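Local coordinates for protein leucine aminopeptidase 2, chloroplastic (Streptomyces sp. BC16019, PDB 5LHJ) that takes part in bottromycin maturation as a hexameric, manganese-binding M17 metallopeptidase, presumably removing unsubstituted N-terminal amino acids from peptides, at residues A98-A103 with L112-A117; A130-A135 with R165-G170; A195-I200 with C211-G216; H310-E315 with R347-D352. All coordinates share one frame; numbering follows the deposited sequence.

Contact 1: residues A98-A103 with L112-A117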
loop_
_atom_site.group_PDB
_atom_site.type_symbol
_atom_site.label_atom_id
_atom_site.label_comp_id
_atom_site.label_asym_id
_atom_site.label_seq_id
_atom_site.Cartn_x
_atom_site.Cartn_y
_atom_site.Cartn_z
ATOM N N ALA A 98 36.171 -3.859 -23.224
ATOM C CA ALA A 98 34.973 -3.010 -23.263
ATOM C C ALA A 98 35.299 -1.569 -22.845
ATOM O O ALA A 98 34.818 -0.617 -23.469
ATOM C CB ALA A 98 33.871 -3.586 -22.390
ATOM N N ALA A 99 36.137 -1.409 -21.823
ATOM C CA ALA A 99 36.593 -0.069 -21.395
ATOM C C ALA A 99 37.382 0.664 -22.486
ATOM O O ALA A 99 37.252 1.878 -22.646
ATOM C CB ALA A 99 37.436 -0.166 -20.131
ATOM N N SER A 100 38.219 -0.085 -23.207
ATOM C CA SER A 100 38.990 0.450 -24.328
ATOM C C SER A 100 38.099 1.011 -25.432
ATOM O O SER A 100 38.324 2.132 -25.906
ATOM C CB SER A 100 39.917 -0.626 -24.929
ATOM O OG SER A 100 40.827 -1.111 -23.957
ATOM N N VAL A 101 37.094 0.237 -25.848
ATOM C CA VAL A 101 36.220 0.661 -26.939
ATOM C C VAL A 101 35.359 1.871 -26.538
ATOM O O VAL A 101 35.097 2.744 -27.362
ATOM C CB VAL A 101 35.357 -0.489 -27.542
ATOM C CG1 VAL A 101 36.243 -1.578 -28.132
ATOM C CG2 VAL A 101 34.399 -1.097 -26.533
ATOM N N ARG A 102 34.970 1.943 -25.270
ATOM C CA ARG A 102 34.239 3.108 -24.758
ATOM C C ARG A 102 35.071 4.401 -24.733
ATOM O O ARG A 102 34.502 5.492 -24.726
ATOM C CB ARG A 102 33.705 2.841 -23.347
ATOM C CG ARG A 102 32.472 1.953 -23.282
ATOM C CD ARG A 102 31.757 2.149 -21.947
ATOM N NE ARG A 102 32.624 1.811 -20.810
ATOM C CZ ARG A 102 32.848 0.573 -20.352
ATOM N NH1 ARG A 102 32.277 -0.486 -20.925
ATOM N NH2 ARG A 102 33.658 0.391 -19.303
ATOM N N ALA A 103 36.399 4.271 -24.700
ATOM C CA ALA A 103 37.324 5.405 -24.620
ATOM C C ALA A 103 37.933 5.831 -25.958
ATOM O O ALA A 103 38.885 6.614 -25.980
ATOM C CB ALA A 103 38.439 5.073 -23.629
ATOM N N LEU A 112 43.359 -3.197 -30.574
ATOM C CA LEU A 112 43.518 -3.674 -29.208
ATOM C C LEU A 112 44.710 -4.623 -29.144
ATOM O O LEU A 112 44.685 -5.693 -29.769
ATOM C CB LEU A 112 42.253 -4.426 -28.757
ATOM C CG LEU A 112 40.956 -3.630 -28.918
ATOM C CD1 LEU A 112 39.754 -4.509 -28.622
ATOM C CD2 LEU A 112 40.978 -2.404 -28.035
ATOM N N ASP A 113 45.744 -4.227 -28.405
ATOM C CA ASP A 113 46.888 -5.100 -28.128
ATOM C C ASP A 113 46.770 -5.823 -26.785
ATOM O O ASP A 113 47.719 -6.476 -26.359
ATOM C CB ASP A 113 48.197 -4.293 -28.175
ATOM C CG ASP A 113 48.553 -3.805 -29.579
ATOM O OD1 ASP A 113 47.824 -4.089 -30.553
ATOM O OD2 ASP A 113 49.586 -3.119 -29.720
ATOM N N LEU A 114 45.602 -5.762 -26.143
ATOM C CA LEU A 114 45.434 -6.273 -24.779
ATOM C C LEU A 114 45.772 -7.754 -24.623
ATOM O O LEU A 114 46.336 -8.153 -23.605
ATOM C CB LEU A 114 43.988 -6.051 -24.286
ATOM C CG LEU A 114 43.416 -4.634 -24.294
ATOM C CD1 LEU A 114 41.970 -4.690 -23.818
ATOM C CD2 LEU A 114 44.197 -3.650 -23.442
ATOM N N ALA A 115 45.417 -8.570 -25.615
ATOM C CA ALA A 115 45.641 -10.023 -25.524
ATOM C C ALA A 115 47.125 -10.409 -25.621
ATOM O O ALA A 115 47.472 -11.562 -25.345
ATOM C CB ALA A 115 44.827 -10.766 -26.578
ATOM N N LEU A 116 47.980 -9.466 -26.027
ATOM C CA LEU A 116 49.435 -9.667 -26.038
ATOM C C LEU A 116 50.061 -9.564 -24.656
ATOM O O LEU A 116 51.161 -10.073 -24.448
ATOM C CB LEU A 116 50.117 -8.671 -26.980
ATOM C CG LEU A 116 49.687 -8.761 -28.448
ATOM C CD1 LEU A 116 50.320 -7.659 -29.285
ATOM C CD2 LEU A 116 50.011 -10.121 -29.029
ATOM N N ALA A 117 49.379 -8.917 -23.716
ATOM C CA ALA A 117 49.853 -8.865 -22.331
ATOM C C ALA A 117 49.886 -10.278 -21.731
ATOM O O ALA A 117 48.850 -10.937 -21.588
ATOM C CB ALA A 117 48.983 -7.940 -21.493
#

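Contact 2: residues A130-A135 with R165-G170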
loop_
_atom_site.group_PDB
_atom_site.type_symbol
_atom_site.label_atom_id
_atom_site.label_comp_id
_atom_site.label_asym_id
_atom_site.label_seq_id
_atom_site.Cartn_x
_atom_site.Cartn_y
_atom_site.Cartn_z
ATOM N N ALA A 130 38.470 -13.531 -25.073
ATOM C CA ALA A 130 37.857 -12.570 -24.153
ATOM C C ALA A 130 37.943 -11.123 -24.651
ATOM O O ALA A 130 36.978 -10.368 -24.544
ATOM C CB ALA A 130 38.465 -12.690 -22.764
ATOM N N VAL A 131 39.101 -10.735 -25.190
ATOM C CA VAL A 131 39.277 -9.391 -25.737
ATOM C C VAL A 131 38.340 -9.165 -26.926
ATOM O O VAL A 131 37.702 -8.116 -27.024
ATOM C CB VAL A 131 40.747 -9.118 -26.111
ATOM C CG1 VAL A 131 40.903 -7.813 -26.880
ATOM C CG2 VAL A 131 41.608 -9.072 -24.844
ATOM N N ALA A 132 38.250 -10.144 -27.825
ATOM C CA ALA A 132 37.337 -10.036 -28.970
ATOM C C ALA A 132 35.886 -9.881 -28.505
ATOM O O ALA A 132 35.145 -9.032 -29.029
ATOM C CB ALA A 132 37.473 -11.248 -29.883
ATOM N N GLU A 133 35.492 -10.690 -27.521
ATOM C CA GLU A 133 34.137 -10.601 -26.961
ATOM C C GLU A 133 33.868 -9.242 -26.348
ATOM O O GLU A 133 32.833 -8.621 -26.614
ATOM C CB GLU A 133 33.898 -11.664 -25.885
ATOM C CG GLU A 133 33.681 -13.052 -26.429
ATOM C CD GLU A 133 33.371 -14.089 -25.354
ATOM O OE1 GLU A 133 33.026 -13.706 -24.198
ATOM O OE2 GLU A 133 33.441 -15.297 -25.691
ATOM N N GLY A 134 34.795 -8.784 -25.512
ATOM C CA GLY A 134 34.607 -7.521 -24.778
ATOM C C GLY A 134 34.508 -6.324 -25.706
ATOM O O GLY A 134 33.764 -5.375 -25.426
ATOM N N ALA A 135 35.257 -6.369 -26.810
ATOM C CA ALA A 135 35.239 -5.300 -27.807
ATOM C C ALA A 135 33.866 -5.164 -28.457
ATOM O O ALA A 135 33.319 -4.064 -28.526
ATOM C CB ALA A 135 36.293 -5.543 -28.867
ATOM N N ARG A 165 41.860 -18.164 -34.433
ATOM C CA ARG A 165 40.692 -19.017 -34.188
ATOM C C ARG A 165 39.928 -18.506 -32.961
ATOM O O ARG A 165 38.705 -18.368 -33.004
ATOM C CB ARG A 165 41.126 -20.482 -34.003
ATOM C CG ARG A 165 40.079 -21.443 -33.452
ATOM C CD ARG A 165 39.137 -21.945 -34.515
ATOM N NE ARG A 165 39.765 -22.947 -35.379
ATOM C CZ ARG A 165 39.169 -23.524 -36.427
ATOM N NH1 ARG A 165 37.914 -23.206 -36.763
ATOM N NH2 ARG A 165 39.839 -24.424 -37.147
ATOM N N ALA A 166 40.660 -18.224 -31.884
ATOM C CA ALA A 166 40.052 -17.708 -30.643
ATOM C C ALA A 166 39.343 -16.365 -30.860
ATOM O O ALA A 166 38.267 -16.143 -30.310
ATOM C CB ALA A 166 41.104 -17.576 -29.554
ATOM N N VAL A 167 39.940 -15.482 -31.661
ATOM C CA VAL A 167 39.310 -14.197 -31.998
ATOM C C VAL A 167 37.979 -14.433 -32.720
ATOM O O VAL A 167 36.953 -13.846 -32.356
ATOM C CB VAL A 167 40.232 -13.281 -32.833
ATOM C CG1 VAL A 167 39.474 -12.056 -33.350
ATOM C CG2 VAL A 167 41.437 -12.846 -32.000
ATOM N N ALA A 168 37.996 -15.318 -33.712
ATOM C CA ALA A 168 36.787 -15.652 -34.461
ATOM C C ALA A 168 35.689 -16.220 -33.571
ATOM O O ALA A 168 34.525 -15.838 -33.725
ATOM C CB ALA A 168 37.107 -16.627 -35.604
ATOM N N GLU A 169 36.060 -17.112 -32.649
ATOM C CA GLU A 169 35.126 -17.714 -31.688
ATOM C C GLU A 169 34.493 -16.629 -30.800
ATOM O O GLU A 169 33.278 -16.622 -30.582
ATOM C CB GLU A 169 35.821 -18.743 -30.770
ATOM C CG GLU A 169 36.162 -20.098 -31.400
ATOM C CD GLU A 169 37.028 -20.982 -30.500
ATOM O OE1 GLU A 169 37.201 -20.679 -29.280
ATOM O OE2 GLU A 169 37.564 -21.987 -31.021
ATOM N N GLY A 170 35.327 -15.721 -30.299
ATOM C CA GLY A 170 34.854 -14.636 -29.436
ATOM C C GLY A 170 33.933 -13.658 -30.145
ATOM O O GLY A 170 32.904 -13.270 -29.613
HETATM O O HOH W 1 33.507 -17.397 -27.447
#

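Contact 3: residues A195-I200 with C211-G216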
loop_
_atom_site.group_PDB
_atom_site.type_symbol
_atom_site.label_atom_id
_atom_site.label_comp_id
_atom_site.label_asym_id
_atom_site.label_seq_id
_atom_site.Cartn_x
_atom_site.Cartn_y
_atom_site.Cartn_z
ATOM N N ALA A 195 5.630 -11.249 -35.597
ATOM C CA ALA A 195 6.852 -10.607 -36.086
ATOM C C ALA A 195 8.118 -11.331 -35.621
ATOM O O ALA A 195 9.072 -11.508 -36.392
ATOM C CB ALA A 195 6.893 -9.156 -35.648
ATOM N N PHE A 196 8.106 -11.778 -34.365
ATOM C CA PHE A 196 9.217 -12.560 -33.809
ATOM C C PHE A 196 9.380 -13.881 -34.569
ATOM O O PHE A 196 10.498 -14.237 -34.953
ATOM C CB PHE A 196 9.014 -12.751 -32.285
ATOM C CG PHE A 196 10.226 -13.225 -31.513
ATOM C CD1 PHE A 196 11.502 -13.367 -32.074
ATOM C CD2 PHE A 196 10.073 -13.514 -30.154
ATOM C CE1 PHE A 196 12.573 -13.808 -31.306
ATOM C CE2 PHE A 196 11.153 -13.926 -29.386
ATOM C CZ PHE A 196 12.398 -14.076 -29.960
ATOM N N ALA A 197 8.279 -14.577 -34.837
ATOM C CA ALA A 197 8.340 -15.809 -35.628
ATOM C C ALA A 197 8.939 -15.532 -37.023
ATOM O O ALA A 197 9.789 -16.292 -37.493
ATOM C CB ALA A 197 6.966 -16.443 -35.747
ATOM N N ASP A 198 8.530 -14.430 -37.644
ATOM C CA ASP A 198 9.092 -14.020 -38.948
ATOM C C ASP A 198 10.596 -13.765 -38.877
ATOM O O ASP A 198 11.351 -14.172 -39.774
ATOM C CB ASP A 198 8.397 -12.771 -39.492
ATOM C CG ASP A 198 6.984 -13.025 -39.989
ATOM O OD1 ASP A 198 6.569 -14.187 -40.178
ATOM O OD2 ASP A 198 6.270 -12.009 -40.196
ATOM N N ARG A 199 11.037 -13.091 -37.816
ATOM C CA ARG A 199 12.454 -12.807 -37.643
ATOM C C ARG A 199 13.261 -14.105 -37.460
ATOM O O ARG A 199 14.356 -14.235 -38.021
ATOM C CB ARG A 199 12.669 -11.850 -36.460
ATOM C CG ARG A 199 14.108 -11.404 -36.252
ATOM C CD ARG A 199 14.540 -10.380 -37.302
ATOM N NE ARG A 199 15.922 -9.930 -37.091
ATOM C CZ ARG A 199 16.992 -10.290 -37.813
ATOM N NH1 ARG A 199 16.895 -11.122 -38.861
ATOM N NH2 ARG A 199 18.192 -9.794 -37.486
ATOM N N ILE A 200 12.725 -15.059 -36.684
ATOM C CA ILE A 200 13.396 -16.349 -36.480
ATOM C C ILE A 200 13.514 -17.098 -37.815
ATOM O O ILE A 200 14.556 -17.671 -38.116
ATOM C CB ILE A 200 12.684 -17.214 -35.416
ATOM C CG1 ILE A 200 12.770 -16.523 -34.044
ATOM C CG2 ILE A 200 13.306 -18.608 -35.328
ATOM C CD1 ILE A 200 11.758 -17.040 -33.024
ATOM N N CYS A 211 13.526 -24.716 -39.915
ATOM C CA CYS A 211 12.608 -23.866 -39.171
ATOM C C CYS A 211 11.161 -24.168 -39.552
ATOM O O CYS A 211 10.803 -24.164 -40.745
ATOM C CB CYS A 211 12.921 -22.392 -39.408
ATOM S SG CYS A 211 11.866 -21.222 -38.518
ATOM N N ALA A 212 10.352 -24.457 -38.537
ATOM C CA ALA A 212 8.913 -24.672 -38.681
ATOM C C ALA A 212 8.206 -23.659 -37.797
ATOM O O ALA A 212 8.513 -23.572 -36.603
ATOM C CB ALA A 212 8.534 -26.082 -38.252
ATOM N N VAL A 213 7.278 -22.903 -38.385
ATOM C CA VAL A 213 6.457 -21.941 -37.661
ATOM C C VAL A 213 5.018 -22.432 -37.635
ATOM O O VAL A 213 4.448 -22.723 -38.691
ATOM C CB VAL A 213 6.498 -20.561 -38.328
ATOM C CG1 VAL A 213 5.552 -19.591 -37.610
ATOM C CG2 VAL A 213 7.921 -20.034 -38.341
ATOM N N TYR A 214 4.447 -22.532 -36.439
ATOM C CA TYR A 214 3.084 -23.006 -36.257
ATOM C C TYR A 214 2.198 -21.836 -35.824
ATOM O O TYR A 214 2.560 -21.061 -34.932
ATOM C CB TYR A 214 3.034 -24.132 -35.235
ATOM C CG TYR A 214 3.803 -25.368 -35.658
ATOM C CD1 TYR A 214 5.159 -25.489 -35.386
ATOM C CD2 TYR A 214 3.173 -26.419 -36.336
ATOM C CE1 TYR A 214 5.877 -26.612 -35.762
ATOM C CE2 TYR A 214 3.888 -27.556 -36.726
ATOM C CZ TYR A 214 5.242 -27.643 -36.435
ATOM O OH TYR A 214 5.985 -28.744 -36.800
ATOM N N GLU A 215 1.055 -21.716 -36.495
ATOM C CA GLU A 215 0.117 -20.620 -36.291
ATOM C C GLU A 215 -1.291 -21.120 -36.560
ATOM O O GLU A 215 -1.466 -22.084 -37.300
ATOM C CB GLU A 215 0.453 -19.458 -37.239
ATOM C CG GLU A 215 0.466 -19.817 -38.726
ATOM C CD GLU A 215 0.977 -18.694 -39.620
ATOM O OE1 GLU A 215 0.208 -17.749 -39.911
ATOM O OE2 GLU A 215 2.151 -18.753 -40.052
ATOM N N GLY A 216 -2.284 -20.467 -35.961
ATOM C CA GLY A 216 -3.691 -20.768 -36.243
ATOM C C GLY A 216 -4.040 -22.236 -36.034
ATOM O O GLY A 216 -3.691 -22.824 -35.007
#

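Contact 4: residues H310-E315 with R347-D352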
loop_
_atom_site.group_PDB
_atom_site.type_symbol
_atom_site.label_atom_id
_atom_site.label_comp_id
_atom_site.label_asym_id
_atom_site.label_seq_id
_atom_site.Cartn_x
_atom_site.Cartn_y
_atom_site.Cartn_z
ATOM N N HIS A 310 12.896 -24.849 -29.196
ATOM C CA HIS A 310 11.446 -24.937 -29.057
ATOM C C HIS A 310 11.000 -23.622 -28.425
ATOM O O HIS A 310 11.398 -23.320 -27.292
ATOM C CB HIS A 310 11.051 -26.101 -28.135
ATOM C CG HIS A 310 11.681 -27.418 -28.481
ATOM N ND1 HIS A 310 11.034 -28.380 -29.225
ATOM C CD2 HIS A 310 12.874 -27.955 -28.136
ATOM C CE1 HIS A 310 11.808 -29.445 -29.341
ATOM N NE2 HIS A 310 12.926 -29.216 -28.678
ATOM N N LEU A 311 10.224 -22.828 -29.165
ATOM C CA LEU A 311 10.005 -21.408 -28.843
ATOM C C LEU A 311 8.517 -21.004 -28.869
ATOM O O LEU A 311 7.985 -20.632 -29.914
ATOM C CB LEU A 311 10.809 -20.524 -29.808
ATOM C CG LEU A 311 12.320 -20.838 -29.820
ATOM C CD1 LEU A 311 12.963 -20.513 -31.143
ATOM C CD2 LEU A 311 13.024 -20.165 -28.653
ATOM N N PRO A 312 7.839 -21.066 -27.705
ATOM C CA PRO A 312 6.469 -20.554 -27.599
ATOM C C PRO A 312 6.449 -19.033 -27.444
ATOM O O PRO A 312 7.130 -18.489 -26.551
ATOM C CB PRO A 312 5.944 -21.246 -26.343
ATOM C CG PRO A 312 7.158 -21.427 -25.483
ATOM C CD PRO A 312 8.299 -21.670 -26.441
ATOM N N LEU A 313 5.680 -18.367 -28.306
ATOM C CA LEU A 313 5.641 -16.908 -28.399
ATOM C C LEU A 313 4.218 -16.403 -28.189
ATOM O O LEU A 313 3.299 -16.866 -28.850
ATOM C CB LEU A 313 6.155 -16.455 -29.773
ATOM C CG LEU A 313 7.416 -17.117 -30.329
ATOM C CD1 LEU A 313 7.776 -16.504 -31.675
ATOM C CD2 LEU A 313 8.598 -16.963 -29.396
ATOM N N ALA A 314 4.039 -15.452 -27.278
ATOM C CA ALA A 314 2.706 -14.905 -26.984
ATOM C C ALA A 314 2.793 -13.591 -26.234
ATOM O O ALA A 314 3.848 -13.242 -25.712
ATOM C CB ALA A 314 1.888 -15.909 -26.177
ATOM N N GLU A 315 1.680 -12.857 -26.204
ATOM C CA GLU A 315 1.497 -11.734 -25.280
ATOM C C GLU A 315 0.550 -12.149 -24.152
ATOM O O GLU A 315 -0.351 -12.938 -24.377
ATOM C CB GLU A 315 0.896 -10.517 -25.969
ATOM C CG GLU A 315 1.752 -9.817 -27.008
ATOM C CD GLU A 315 1.139 -8.499 -27.473
ATOM O OE1 GLU A 315 -0.094 -8.296 -27.315
ATOM O OE2 GLU A 315 1.883 -7.651 -28.010
ATOM N N ARG A 347 5.271 -20.404 -16.702
ATOM C CA ARG A 347 5.367 -21.833 -16.421
ATOM C C ARG A 347 4.259 -22.621 -17.136
ATOM O O ARG A 347 4.474 -23.748 -17.581
ATOM C CB ARG A 347 5.382 -22.104 -14.909
ATOM C CG ARG A 347 4.073 -21.855 -14.165
ATOM C CD ARG A 347 4.327 -21.761 -12.662
ATOM N NE ARG A 347 5.057 -20.543 -12.347
ATOM C CZ ARG A 347 5.444 -20.142 -11.133
ATOM N NH1 ARG A 347 5.205 -20.865 -10.042
ATOM N NH2 ARG A 347 6.087 -18.995 -11.023
ATOM N N VAL A 348 3.096 -21.996 -17.272
ATOM C CA VAL A 348 1.932 -22.594 -17.930
ATOM C C VAL A 348 2.181 -22.741 -19.444
ATOM O O VAL A 348 1.827 -23.755 -20.029
ATOM C CB VAL A 348 0.650 -21.761 -17.627
ATOM C CG1 VAL A 348 -0.554 -22.260 -18.414
ATOM C CG2 VAL A 348 0.354 -21.764 -16.136
ATOM N N VAL A 349 2.803 -21.739 -20.047
ATOM C CA VAL A 349 3.183 -21.772 -21.459
ATOM C C VAL A 349 4.264 -22.852 -21.717
ATOM O O VAL A 349 4.175 -23.630 -22.676
ATOM C CB VAL A 349 3.682 -20.384 -21.919
ATOM C CG1 VAL A 349 4.285 -20.449 -23.301
ATOM C CG2 VAL A 349 2.553 -19.349 -21.879
ATOM N N LEU A 350 5.285 -22.892 -20.871
ATOM C CA LEU A 350 6.384 -23.838 -21.027
ATOM C C LEU A 350 5.977 -25.302 -20.849
ATOM O O LEU A 350 6.574 -26.172 -21.477
ATOM C CB LEU A 350 7.513 -23.517 -20.043
ATOM C CG LEU A 350 8.252 -22.192 -20.260
ATOM C CD1 LEU A 350 9.151 -21.849 -19.067
ATOM C CD2 LEU A 350 9.048 -22.258 -21.527
ATOM N N ALA A 351 4.989 -25.562 -19.986
ATOM C CA ALA A 351 4.591 -26.931 -19.605
ATOM C C ALA A 351 4.425 -27.862 -20.802
ATOM O O ALA A 351 5.104 -28.886 -20.917
ATOM C CB ALA A 351 3.305 -26.891 -18.793
ATOM N N ASP A 352 3.565 -27.480 -21.736
ATOM C CA ASP A 352 3.256 -28.367 -22.873
ATOM C C ASP A 352 4.434 -28.486 -23.826
ATOM O O ASP A 352 4.633 -29.527 -24.446
ATOM C CB ASP A 352 2.027 -27.867 -23.626
ATOM C CG ASP A 352 0.874 -27.614 -22.705
ATOM O OD1 ASP A 352 0.152 -28.584 -22.411
ATOM O OD2 ASP A 352 0.711 -26.469 -22.199
#

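Contact 1: residues A98-A103 with L112-A117
In the beta-alpha-beta crossover of the N-terminal domain, Ser100 of helix 90-102 meets Leu112 at the end of the next strand and Leu114 just beyond it. Strands 76-81 and 109-112 run parallel, with strand 38-43 between them, and helix 90-102 makes the connection. This domain belongs to the macro clan. The contact lies where the helix rests on the sheet, close to the point where strand 109-112 gives way to a short 3-10 turn at 114-116. The CA atoms of Ser100 and Leu112 are 7.8 Å apart, and all three residues are buried.

Ser100 spreads its two side-chain atoms over the two leucines. Ser100 CB touches CD2 of Leu112 at 3.7 Å. The first torsion of Ser100 (chi1 -60°) sets OG beside the backbone N and opposite the carbonyl carbon. From there the hydroxyl hydrogen-bonds back to the carbonyl oxygen of Ala96, one turn earlier in the helix. This buried polar atom is therefore satisfied within its own helix, and it can face hydrocarbon on the strand side. Each leucine offers one methyl branch to the serine. Both CB bonds point toward the helix, and the similar torsions of Leu112 and Leu114 (chi1 -54° and -56°) keep each CG beside its backbone N.

Ala40 and Val80 of the sheet also touch Ser100. Helix 124-139 covers the leucines through Val131, which meets both. On the serine side, the CD1 methyl of Leu114 lies 3.8 Å from Ser100 OG.

Contact 2: residues A130-A135 with R165-G170
Glu133 turns its CG beside its own backbone N (chi1 -76°), and the rest of the chain is extended, which carries it along the flank of Gly170. The CG methylene lies 3.3 Å from Gly170 O and 3.6 Å from Gly170 CA. Val167 has CG1 opposite its backbone N (chi1 171°), and this branch meets the CB of Ala132 at 4.1 Å. The same CB also sits 3.6 Å from the carbonyl oxygen Val167 O.

Small residues set the spacing. Gly170 has no side chain to hold the helices apart, and Ala132 has only a methyl group. The CA atoms of Glu133 and Gly170 approach to 4.8 Å. The axes of the two short segments come within 7.6 Å and cross at -32°, running in roughly the same direction. Helix 124-139 belongs to the N-terminal alpha/beta domain, where it links the parallel strands 109-112 and 156-159 in a beta-alpha-beta crossover. Helix 164-185 follows strand 156-159 and, as in other M17 peptidases, leads from this domain to the catalytic one. On the sheet side, Val167 also touches Val159 of strand 156-159.

No direct hydrogen bond joins the two segments, but a water does. It donates to Glu133 OE2 at 2.7 Å and, weakly, to Glu169 O at 3.2 Å. The other carboxylate oxygen, OE1 of Glu133, is held by a salt bridge to Arg94 of helix 90-102. Glu169 makes its own salt bridge, from OE1 to NE of Arg129 on helix 124-139.

Contact 3: residues A195-I200 with C211-G216
Helix 193-207 lies against one side of strand 210-214, with Ala197 nearest to Val213 (6.7 Å between CA atoms) and Ile200 nearest to Cys211 (8.0 Å). The pairing runs in opposite senses: three residues forward along the helix match two residues back along the strand. Two pairs of apolar groups fill the gap.

In the first pair the methyl group of Ala197 meets one branch of Val213, CB to CG1 at 3.9 Å. Val213 has this branch opposite its backbone N (chi1 176°). Its other branch, CG2, turns toward Cys211 along the strand, and CG2 of Val213 lies 4.1 Å from Cys211 SG. In the second pair the sulfur faces the CG2 methyl of Ile200 at 4.4 Å, a looser touch than the first. Cys211 also holds SG opposite its backbone N (chi1 -179°), so both strand residues project their ends to the helix in a similar way.

Helix and strand are joined by a tight connection and pack as consecutive elements of the catalytic alpha/beta domain. Strand 210-214 pairs antiparallel with strand 239-245 through backbone bonds of Ala212 with Glu242 and of Tyr214 with Tyr240. The helix lies over strand 210-214, outermost within the chain, and reaches in to strand 306-316. Val241 of the neighbouring strand touches Ala197, Ile200 and Cys211.

Asp198, on the outward side of the helix, and Glu215, past Val213, would carry like charges, with Asp198 OD1 and Glu215 OE2 6.4 Å apart. OD1 of Asp198 forms a salt bridge to Arg201, and Glu215 OE1 a long, weak ion pair with Arg239.

Contact 4: residues H310-E315 with R347-D352
The ring of Pro312 and the branched end of Val349 cross at a slant, and one methyl does most of the touching. CG1 of Val349 comes up to the rim of the ring at its CB-CG side. It is 3.6 Å from Pro312 CB and 3.7 Å from Pro312 CG. Its position follows from the first torsion of Val349 (chi1 171°), which puts CG1 opposite the backbone N. The CA atoms of the two residues are 7.1 Å apart.

Leu350 adds a second, looser touch from the neighbouring position on the helix. Its CB does not aim straight at the strand, but the end of its side chain comes nearer. CD2 of Leu350 ends 4.5 Å from Pro312 CG. The proline ring is thus met at CG by both helix residues, while its CB faces Val349. All three residues are buried, and no hydrogen bond crosses the contact.

The contact lies close to the metal site of the catalytic domain. Lys261, a ligand of the first manganese, has its side chain about 4 Å from that of Leu350 at the nearest atoms. Glu345, a ligand of both manganese ions, stands at the start of the same helix 345-358. This chain carries no manganese in the model.

Strand 306-316 lies inside the mixed sheet, bonded to strands 239-245 and 255-263. Helix 225-231 closes one flank: its Leu227 touches Pro312, Ala314 and Val349. Leu448 of helix 440-449 meets Leu350. Across the sheet, Leu311 and Leu313 point away from helix 345-358 and pack on helix 193-207.

The contacts follow one another along the chain and fall into two groups. Contacts 1 and 2 belong to the N-terminal side, with centres about 12 Å apart. Leu112, Leu114 and helix 90-102, through Ala98 and Val101, all pack on helix 124-139. Contacts 3 and 4 lie in the catalytic domain, with centres about 14 Å apart, and meet where Phe196 and Ile200 pack on Leu311 and Leu313. There strand 306-316 is sandwiched between helices 193-207 and 345-358. The centres of contacts 1 and 4 are about 41 Å apart. Helix 164-185 of contact 2 is followed by helix 193-207 of contact 3. The chain thus builds two separate domains in series, with the manganese site in the second, beside contact 4.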